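Local atomic coordinates of probable glutamine synthetase (Pseudomonas aeruginosa, PDB entry 4HPP), a protein that is probably a member of the glutamine synthetase family, with an N-terminal domain and a catalytic domain that holds a magnesium ion and a glutamic acid molecule. Residues Q125-F130 against H238-H243; P248-P253 against Y329-R334. All coordinates share one frame; numbering follows the deposited sequence.

Interaction 1 of 2, residues Q125-F130 against H238-H243; sequences QVIAAF and HLSLQH
Ile-127 CG1 lies anti to the carbonyl carbon (chi1 -61°), beside its own backbone N, and Gln-242 CG takes the same setting (chi1 -70°) with the chain extended beyond it. The two side chains meet at a slant, the flat amide of Gln-242 against CG1 and CD1 of Ile-127, OE1 to CD1 3.6 Å. On the same face Ser-240 OG rests against Ile-127 CB at 3.3 Å, and Gln-125 CG sits 3.2 Å from Gln-242 O. Strands 125-130 and 238-243 run antiparallel. Their hydrogen-bonded pairs are Gln-125 with Gln-242, Ile-127 with Ser-240 and Ala-129 with His-238, each joined by two backbone bonds, among them Ser-240 N to Ile-127 O at 2.9 Å. In between, at a non-hydrogen-bonded pair, Ala-128 CA offers a CA-H...O contact to His-238 O at 3.1 Å. The other face is apolar: Val-126 reaches with CG1 to Leu-239 CD2 and with CG2 to Leu-241 CD2, both 3.7 Å, lying side by side with Leu-241. Helix 342-358 covers this face through Met-346, Leu-350 and Val-349, and Tyr-119 of helix 108-121 adds to it. The side chain of His-238, about 8 Å from the bound magnesium ion, hydrogen-bonds through ND1 to Asn-330 and weakly through NE2 to Glu-131. The faces thus differ in chemistry: Val-126, Ala-128, Leu-239 and Leu-241 make one wholly aliphatic, while the other is mixed, its polar groups interleaved with Ile-127 and Ala-129 and, for His-238, held by partners such as Asn-330.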
ATOM      1  N   GLN A 125      30.251  47.328 -18.976  1.00 57.91           N
ATOM      2  CA  GLN A 125      29.238  46.514 -18.322  1.00 57.99           C
ATOM      3  C   GLN A 125      29.664  45.063 -18.495  1.00 60.58           C
ATOM      4  O   GLN A 125      30.159  44.692 -19.553  1.00 58.76           O
ATOM      5  CB  GLN A 125      27.891  46.663 -19.012  1.00 53.74           C
ATOM      6  CG  GLN A 125      27.547  48.076 -19.449  1.00 77.80           C
ATOM      7  CD  GLN A 125      26.785  48.894 -18.416  1.00 92.35           C
ATOM      8  OE1 GLN A 125      27.365  49.370 -17.433  1.00101.75           O
ATOM      9  NE2 GLN A 125      25.475  49.089 -18.652  1.00 91.57           N
ATOM     10  N   VAL A 126      29.452  44.229 -17.480  1.00 59.92           N
ATOM     11  CA  VAL A 126      29.737  42.799 -17.635  1.00 52.22           C
ATOM     12  C   VAL A 126      28.507  41.938 -17.766  1.00 51.39           C
ATOM     13  O   VAL A 126      27.626  41.945 -16.901  1.00 63.90           O
ATOM     14  CB  VAL A 126      30.676  42.277 -16.551  1.00 53.18           C
ATOM     15  CG1 VAL A 126      30.944  40.794 -16.780  1.00 49.27           C
ATOM     16  CG2 VAL A 126      31.983  43.077 -16.625  1.00 48.00           C
ATOM     17  N   ILE A 127      28.448  41.195 -18.861  1.00 49.60           N
ATOM     18  CA  ILE A 127      27.268  40.442 -19.206  1.00 51.54           C
ATOM     19  C   ILE A 127      27.728  39.023 -19.264  1.00 53.49           C
ATOM     20  O   ILE A 127      28.638  38.709 -20.056  1.00 44.74           O
ATOM     21  CB  ILE A 127      26.779  40.807 -20.612  1.00 53.25           C
ATOM     22  CG1 ILE A 127      26.404  42.290 -20.701  1.00 56.29           C
ATOM     23  CG2 ILE A 127      25.611  39.915 -20.993  1.00 51.03           C
ATOM     24  CD1 ILE A 127      24.942  42.612 -20.435  1.00 63.30           C
ATOM     25  N   ALA A 128      27.083  38.174 -18.465  1.00 48.91           N
ATOM     26  CA  ALA A 128      27.482  36.782 -18.349  1.00 47.47           C
ATOM     27  C   ALA A 128      26.318  35.830 -18.122  1.00 47.71           C
ATOM     28  O   ALA A 128      25.246  36.202 -17.604  1.00 46.22           O
ATOM     29  CB  ALA A 128      28.541  36.589 -17.255  1.00 44.96           C
ATOM     30  N   ALA A 129      26.580  34.586 -18.508  1.00 41.61           N
ATOM     31  CA  ALA A 129      25.682  33.464 -18.263  1.00 49.21           C
ATOM     32  C   ALA A 129      26.518  32.189 -18.003  1.00 46.77           C
ATOM     33  O   ALA A 129      27.503  31.909 -18.699  1.00 49.73           O
ATOM     34  CB  ALA A 129      24.697  33.294 -19.415  1.00 36.12           C
ATOM     35  N   PHE A 130      26.161  31.501 -16.923  1.00 54.10           N
ATOM     36  CA  PHE A 130      26.718  30.197 -16.542  1.00 54.59           C
ATOM     37  C   PHE A 130      25.827  29.049 -17.094  1.00 54.94           C
ATOM     38  O   PHE A 130      24.593  29.084 -16.941  1.00 48.17           O
ATOM     39  CB  PHE A 130      26.754  30.067 -15.035  1.00 49.50           C
ATOM     40  CG  PHE A 130      27.671  31.004 -14.335  1.00 50.57           C
ATOM     41  CD1 PHE A 130      28.903  30.539 -13.819  1.00 50.45           C
ATOM     42  CD2 PHE A 130      27.297  32.326 -14.103  1.00 45.92           C
ATOM     43  CE1 PHE A 130      29.756  31.377 -13.086  1.00 50.34           C
ATOM     44  CE2 PHE A 130      28.146  33.174 -13.391  1.00 50.36           C
ATOM     45  CZ  PHE A 130      29.380  32.710 -12.868  1.00 54.01           C
ATOM     46  N   HIS A 238      29.853  32.179 -20.268  1.00 44.08           N
ATOM     47  CA  HIS A 238      29.874  33.064 -21.445  1.00 46.74           C
ATOM     48  C   HIS A 238      29.928  34.479 -21.018  1.00 46.28           C
ATOM     49  O   HIS A 238      29.084  34.917 -20.253  1.00 47.50           O
ATOM     50  CB  HIS A 238      28.609  32.894 -22.263  1.00 52.10           C
ATOM     51  CG  HIS A 238      28.477  31.541 -22.870  1.00 45.63           C
ATOM     52  ND1 HIS A 238      29.006  31.237 -24.088  1.00 47.61           N
ATOM     53  CD2 HIS A 238      27.889  30.382 -22.386  1.00 46.79           C
ATOM     54  CE1 HIS A 238      28.771  29.941 -24.379  1.00 45.31           C
ATOM     55  NE2 HIS A 238      28.060  29.412 -23.344  1.00 54.79           N
ATOM     56  N   LEU A 239      30.941  35.195 -21.468  1.00 49.39           N
ATOM     57  CA  LEU A 239      31.114  36.618 -21.124  1.00 49.89           C
ATOM     58  C   LEU A 239      31.157  37.481 -22.362  1.00 48.96           C
ATOM     59  O   LEU A 239      31.840  37.151 -23.338  1.00 42.95           O
ATOM     60  CB  LEU A 239      32.358  36.861 -20.307  1.00 54.18           C
ATOM     61  CG  LEU A 239      32.173  36.331 -18.884  1.00 64.38           C
ATOM     62  CD1 LEU A 239      33.519  36.056 -18.218  1.00 58.33           C
ATOM     63  CD2 LEU A 239      31.357  37.323 -18.086  1.00 59.55           C
ATOM     64  N   SER A 240      30.326  38.522 -22.348  1.00 55.18           N
ATOM     65  CA  SER A 240      30.402  39.598 -23.324  1.00 56.03           C
ATOM     66  C   SER A 240      30.661  40.866 -22.513  1.00 56.24           C
ATOM     67  O   SER A 240      30.370  40.925 -21.302  1.00 51.10           O
ATOM     68  CB  SER A 240      29.154  39.667 -24.216  1.00 56.34           C
ATOM     69  OG  SER A 240      28.034  40.266 -23.583  1.00 67.15           O
ATOM     70  N   LEU A 241      31.290  41.829 -23.169  1.00 57.24           N
ATOM     71  CA  LEU A 241      31.649  43.109 -22.551  1.00 60.83           C
ATOM     72  C   LEU A 241      30.995  44.223 -23.357  1.00 53.54           C
ATOM     73  O   LEU A 241      31.157  44.238 -24.569  1.00 57.09           O
ATOM     74  CB  LEU A 241      33.176  43.278 -22.569  1.00 58.26           C
ATOM     75  CG  LEU A 241      33.995  42.652 -21.442  1.00 62.08           C
ATOM     76  CD1 LEU A 241      35.410  43.230 -21.424  1.00 59.05           C
ATOM     77  CD2 LEU A 241      33.324  42.881 -20.107  1.00 57.47           C
ATOM     78  N   GLN A 242      30.263  45.132 -22.718  1.00 52.08           N
ATOM     79  CA  GLN A 242      29.496  46.176 -23.447  1.00 60.72           C
ATOM     80  C   GLN A 242      29.728  47.588 -22.939  1.00 69.61           C
ATOM     81  O   GLN A 242      29.776  47.830 -21.734  1.00 67.58           O
ATOM     82  CB  GLN A 242      27.993  45.939 -23.380  1.00 56.46           C
ATOM     83  CG  GLN A 242      27.462  44.759 -24.161  1.00 69.67           C
ATOM     84  CD  GLN A 242      26.053  44.400 -23.723  1.00 77.10           C
ATOM     85  OE1 GLN A 242      25.430  45.124 -22.929  1.00 86.74           O
ATOM     86  NE2 GLN A 242      25.530  43.292 -24.247  1.00 70.99           N
ATOM     87  N   HIS A 243      29.830  48.531 -23.870  1.00 80.32           N
ATOM     88  CA  HIS A 243      29.811  49.943 -23.516  1.00 87.98           C
ATOM     89  C   HIS A 243      28.570  50.190 -22.688  1.00 89.67           C
ATOM     90  O   HIS A 243      27.540  49.547 -22.919  1.00 80.08           O
ATOM     91  CB  HIS A 243      29.863  50.818 -24.767  1.00 83.05           C
ATOM     92  CG  HIS A 243      29.555  52.265 -24.502  1.00 96.24           C
ATOM     93  ND1 HIS A 243      28.573  52.924 -25.144  1.00 96.12           N
ATOM     94  CD2 HIS A 243      30.118  53.172 -23.599  1.00 96.85           C
ATOM     95  CE1 HIS A 243      28.512  54.192 -24.685  1.00101.77           C
ATOM     96  NE2 HIS A 243      29.460  54.338 -23.738  1.00100.23           N
TER

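Interaction 2 of 2, residues P248-P253 against Y329-R334; sequences PLLYEP and YNLEFR
The aromatic part of the contact is Tyr-251 on Tyr-329: CB of Tyr-251 lies over one face of the Tyr-329 ring, a CH-pi contact 3.7 Å from the ring centroid and 26° off its normal. The carbon is displaced toward the rim and comes closest to CD2, at 3.4 Å. Beyond CB, the Tyr-251 ring brings CD2 to Tyr-329 CD1 at 3.6 Å; the planes make 43° and the centroids stand 5.2 Å apart, an oblique pairing. Tyr-329 presents its ring with CG anti to the backbone N (chi1 -174°), and Pro-253 CD lies over a face of the Tyr-251 ring.

Aliphatic packing continues the contact inward. Leu-250 rests CB 4.1 Å from Tyr-329 CD2, while its branched end crosses that of Leu-331, CD2 lying 3.9 Å from Leu-331 CD1. Both leucines are buried, and Ile-314 of strand 312-315 also packs on Leu-331 and Tyr-329.

Polar bonds do not join the two segments directly, but they tie each to its surroundings. Tyr-329 OH has a weak hydrogen bond to the backbone O of Asn-257, and backbone bonds link Leu-250 to Ser-260 and Leu-249 to Leu-241. Farther along 329-334, Glu-332 OE2 accepts a weak, salt-bridging hydrogen bond from Arg-334 NE at 3.3 Å and also pairs with Arg-313.

The loop after strand 235-243 thus packs without a direct hydrogen bond, mostly through side chains, on the start of 329-334, in the catalytic domain of a glutamine synthetase relative. The same segment carries Arg-334, which lines the glutamic acid pocket, so one end meets the loop and the other the ligand site.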
ATOM      1  N   PRO A 248      28.412  46.287 -28.205  1.00 78.69           N
ATOM      2  CA  PRO A 248      29.330  45.181 -27.907  1.00 74.79           C
ATOM      3  C   PRO A 248      30.752  45.609 -28.210  1.00 69.60           C
ATOM      4  O   PRO A 248      31.012  46.115 -29.275  1.00 79.55           O
ATOM      5  CB  PRO A 248      28.881  44.099 -28.893  1.00 71.73           C
ATOM      6  CG  PRO A 248      28.400  44.895 -30.087  1.00 69.26           C
ATOM      7  CD  PRO A 248      27.670  46.060 -29.466  1.00 76.93           C
ATOM      8  N   LEU A 249      31.654  45.436 -27.267  1.00 72.21           N
ATOM      9  CA  LEU A 249      33.003  45.977 -27.375  1.00 71.20           C
ATOM     10  C   LEU A 249      34.015  44.848 -27.525  1.00 72.67           C
ATOM     11  O   LEU A 249      35.218  45.086 -27.675  1.00 81.06           O
ATOM     12  CB  LEU A 249      33.345  46.838 -26.149  1.00 75.03           C
ATOM     13  CG  LEU A 249      32.616  48.164 -25.839  1.00 83.70           C
ATOM     14  CD1 LEU A 249      32.754  48.528 -24.363  1.00 79.57           C
ATOM     15  CD2 LEU A 249      33.105  49.327 -26.698  1.00 85.48           C
ATOM     16  N   LEU A 250      33.526  43.616 -27.489  1.00 71.16           N
ATOM     17  CA  LEU A 250      34.377  42.479 -27.728  1.00 64.69           C
ATOM     18  C   LEU A 250      34.513  42.269 -29.222  1.00 69.96           C
ATOM     19  O   LEU A 250      35.480  41.653 -29.680  1.00 69.09           O
ATOM     20  CB  LEU A 250      33.759  41.221 -27.128  1.00 62.13           C
ATOM     21  CG  LEU A 250      34.194  40.829 -25.718  1.00 74.87           C
ATOM     22  CD1 LEU A 250      33.871  39.368 -25.459  1.00 65.00           C
ATOM     23  CD2 LEU A 250      35.687  41.070 -25.502  1.00 65.01           C
ATOM     24  N   TYR A 251      33.532  42.754 -29.982  1.00 68.26           N
ATOM     25  CA  TYR A 251      33.376  42.292 -31.364  1.00 75.81           C
ATOM     26  C   TYR A 251      33.488  43.340 -32.484  1.00 76.09           C
ATOM     27  O   TYR A 251      32.899  44.421 -32.413  1.00 67.49           O
ATOM     28  CB  TYR A 251      32.112  41.450 -31.467  1.00 76.42           C
ATOM     29  CG  TYR A 251      31.344  41.491 -32.769  1.00 80.35           C
ATOM     30  CD1 TYR A 251      30.454  42.538 -33.048  1.00 82.46           C
ATOM     31  CD2 TYR A 251      31.447  40.441 -33.693  1.00 85.53           C
ATOM     32  CE1 TYR A 251      29.725  42.560 -34.231  1.00 81.03           C
ATOM     33  CE2 TYR A 251      30.724  40.448 -34.875  1.00 79.78           C
ATOM     34  CZ  TYR A 251      29.864  41.512 -35.131  1.00 86.45           C
ATOM     35  OH  TYR A 251      29.144  41.534 -36.295  1.00 92.02           O
ATOM     36  N   GLU A 252      34.255  42.967 -33.511  1.00 81.71           N
ATOM     37  CA  GLU A 252      34.572  43.809 -34.656  1.00 86.64           C
ATOM     38  C   GLU A 252      34.716  42.995 -35.933  1.00 86.82           C
ATOM     39  O   GLU A 252      35.790  42.421 -36.170  1.00 82.26           O
ATOM     40  CB  GLU A 252      35.900  44.494 -34.426  1.00 90.57           C
ATOM     41  CG  GLU A 252      35.830  45.968 -34.102  1.00 94.55           C
ATOM     42  CD  GLU A 252      37.156  46.609 -34.422  1.00 95.25           C
ATOM     43  OE1 GLU A 252      38.023  46.702 -33.521  1.00 80.81           O
ATOM     44  OE2 GLU A 252      37.353  46.948 -35.604  1.00 96.11           O
ATOM     45  N   PRO A 253      33.662  42.980 -36.785  1.00 90.57           N
ATOM     46  CA  PRO A 253      33.736  42.204 -38.035  1.00 88.61           C
ATOM     47  C   PRO A 253      35.049  42.487 -38.749  1.00 96.45           C
ATOM     48  O   PRO A 253      35.635  43.555 -38.541  1.00101.21           O
ATOM     49  CB  PRO A 253      32.571  42.750 -38.872  1.00 77.35           C
ATOM     50  CG  PRO A 253      31.630  43.363 -37.891  1.00 81.81           C
ATOM     51  CD  PRO A 253      32.449  43.830 -36.724  1.00 83.74           C
ATOM     52  N   TYR A 329      27.642  37.782 -29.579  1.00 86.62           N
ATOM     53  CA  TYR A 329      29.059  37.452 -29.610  1.00 68.05           C
ATOM     54  C   TYR A 329      29.638  37.501 -28.204  1.00 68.56           C
ATOM     55  O   TYR A 329      29.467  38.487 -27.448  1.00 60.30           O
ATOM     56  CB  TYR A 329      29.799  38.433 -30.489  1.00 69.48           C
ATOM     57  CG  TYR A 329      31.247  38.091 -30.692  1.00 71.51           C
ATOM     58  CD1 TYR A 329      31.665  37.363 -31.827  1.00 73.26           C
ATOM     59  CD2 TYR A 329      32.211  38.519 -29.764  1.00 67.09           C
ATOM     60  CE1 TYR A 329      33.008  37.070 -32.028  1.00 72.33           C
ATOM     61  CE2 TYR A 329      33.548  38.232 -29.951  1.00 75.27           C
ATOM     62  CZ  TYR A 329      33.942  37.511 -31.077  1.00 74.58           C
ATOM     63  OH  TYR A 329      35.274  37.248 -31.212  1.00 67.35           O
ATOM     64  N   ASN A 330      30.325  36.424 -27.854  1.00 53.84           N
ATOM     65  CA  ASN A 330      30.844  36.317 -26.533  1.00 57.14           C
ATOM     66  C   ASN A 330      32.012  35.355 -26.502  1.00 55.08           C
ATOM     67  O   ASN A 330      32.337  34.725 -27.528  1.00 60.88           O
ATOM     68  CB  ASN A 330      29.721  35.927 -25.535  1.00 59.51           C
ATOM     69  CG  ASN A 330      29.307  34.466 -25.640  1.00 66.78           C
ATOM     70  OD1 ASN A 330      30.052  33.545 -25.235  1.00 69.97           O
ATOM     71  ND2 ASN A 330      28.109  34.243 -26.160  1.00 54.87           N
ATOM     72  N   LEU A 331      32.627  35.261 -25.327  1.00 47.72           N
ATOM     73  CA  LEU A 331      33.684  34.311 -25.059  1.00 46.70           C
ATOM     74  C   LEU A 331      33.359  33.395 -23.876  1.00 49.36           C
ATOM     75  O   LEU A 331      33.025  33.828 -22.752  1.00 53.81           O
ATOM     76  CB  LEU A 331      35.003  35.060 -24.817  1.00 56.60           C
ATOM     77  CG  LEU A 331      35.628  35.776 -26.036  1.00 52.27           C
ATOM     78  CD1 LEU A 331      36.096  37.172 -25.679  1.00 52.55           C
ATOM     79  CD2 LEU A 331      36.801  34.951 -26.499  1.00 55.54           C
ATOM     80  N   GLU A 332      33.532  32.124 -24.140  1.00 43.93           N
ATOM     81  CA  GLU A 332      33.254  31.069 -23.237  1.00 44.96           C
ATOM     82  C   GLU A 332      34.537  30.462 -22.621  1.00 54.61           C
ATOM     83  O   GLU A 332      35.375  29.868 -23.336  1.00 52.58           O
ATOM     84  CB  GLU A 332      32.485  30.020 -24.022  1.00 47.57           C
ATOM     85  CG  GLU A 332      32.666  28.611 -23.525  1.00 54.88           C
ATOM     86  CD  GLU A 332      31.535  27.707 -23.948  1.00 59.29           C
ATOM     87  OE1 GLU A 332      30.395  27.863 -23.443  1.00 53.80           O
ATOM     88  OE2 GLU A 332      31.794  26.823 -24.771  1.00 65.54           O
ATOM     89  N   PHE A 333      34.655  30.627 -21.289  1.00 58.67           N
ATOM     90  CA  PHE A 333      35.656  30.008 -20.380  1.00 51.13           C
ATOM     91  C   PHE A 333      35.160  28.614 -19.948  1.00 54.26           C
ATOM     92  O   PHE A 333      34.001  28.445 -19.569  1.00 52.10           O
ATOM     93  CB  PHE A 333      35.870  30.947 -19.163  1.00 52.96           C
ATOM     94  CG  PHE A 333      36.874  30.460 -18.123  1.00 56.71           C
ATOM     95  CD1 PHE A 333      36.534  29.464 -17.190  1.00 60.11           C
ATOM     96  CD2 PHE A 333      38.155  31.040 -18.042  1.00 57.99           C
ATOM     97  CE1 PHE A 333      37.450  29.021 -16.232  1.00 54.25           C
ATOM     98  CE2 PHE A 333      39.067  30.614 -17.085  1.00 51.24           C
ATOM     99  CZ  PHE A 333      38.706  29.614 -16.176  1.00 58.41           C
ATOM    100  N   ARG A 334      36.037  27.618 -19.991  1.00 53.43           N
ATOM    101  CA  ARG A 334      35.564  26.246 -19.959  1.00 56.08           C
ATOM    102  C   ARG A 334      36.087  25.439 -18.792  1.00 59.90           C
ATOM    103  O   ARG A 334      35.402  24.489 -18.364  1.00 62.93           O
ATOM    104  CB  ARG A 334      35.814  25.523 -21.294  1.00 50.41           C
ATOM    105  CG  ARG A 334      35.207  26.256 -22.464  1.00 53.40           C
ATOM    106  CD  ARG A 334      35.280  25.513 -23.784  1.00 57.79           C
ATOM    107  NE  ARG A 334      34.151  24.614 -23.970  1.00 65.17           N
ATOM    108  CZ  ARG A 334      34.264  23.291 -23.959  1.00 72.38           C
ATOM    109  NH1 ARG A 334      33.182  22.515 -24.138  1.00 56.59           N
ATOM    110  NH2 ARG A 334      35.481  22.752 -23.777  1.00 72.57           N
TER

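How the interactions relate
Interactions 1 and 2 lie with their centres 9 Å apart, on the same side of the chain's centre and within the catalytic domain. They come in series along the chain: 125-130 and 238-243 pair first, then the loop 248-253 leads on, and 329-334 follows after helix 261-281. Strand 235-243 connects them: it supplies 238-243 to interaction 1, runs on into the loop of interaction 2, and lies antiparallel between strands 124-137 and 330-336 in one mixed sheet. The backbone bond from Leu-239 N to Leu-331 O, 2.8 Å, joins the two contacts directly. Together they connect the helix-backed sheet of the catalytic domain with a peripheral loop and with the ligand-binding end of 330-336.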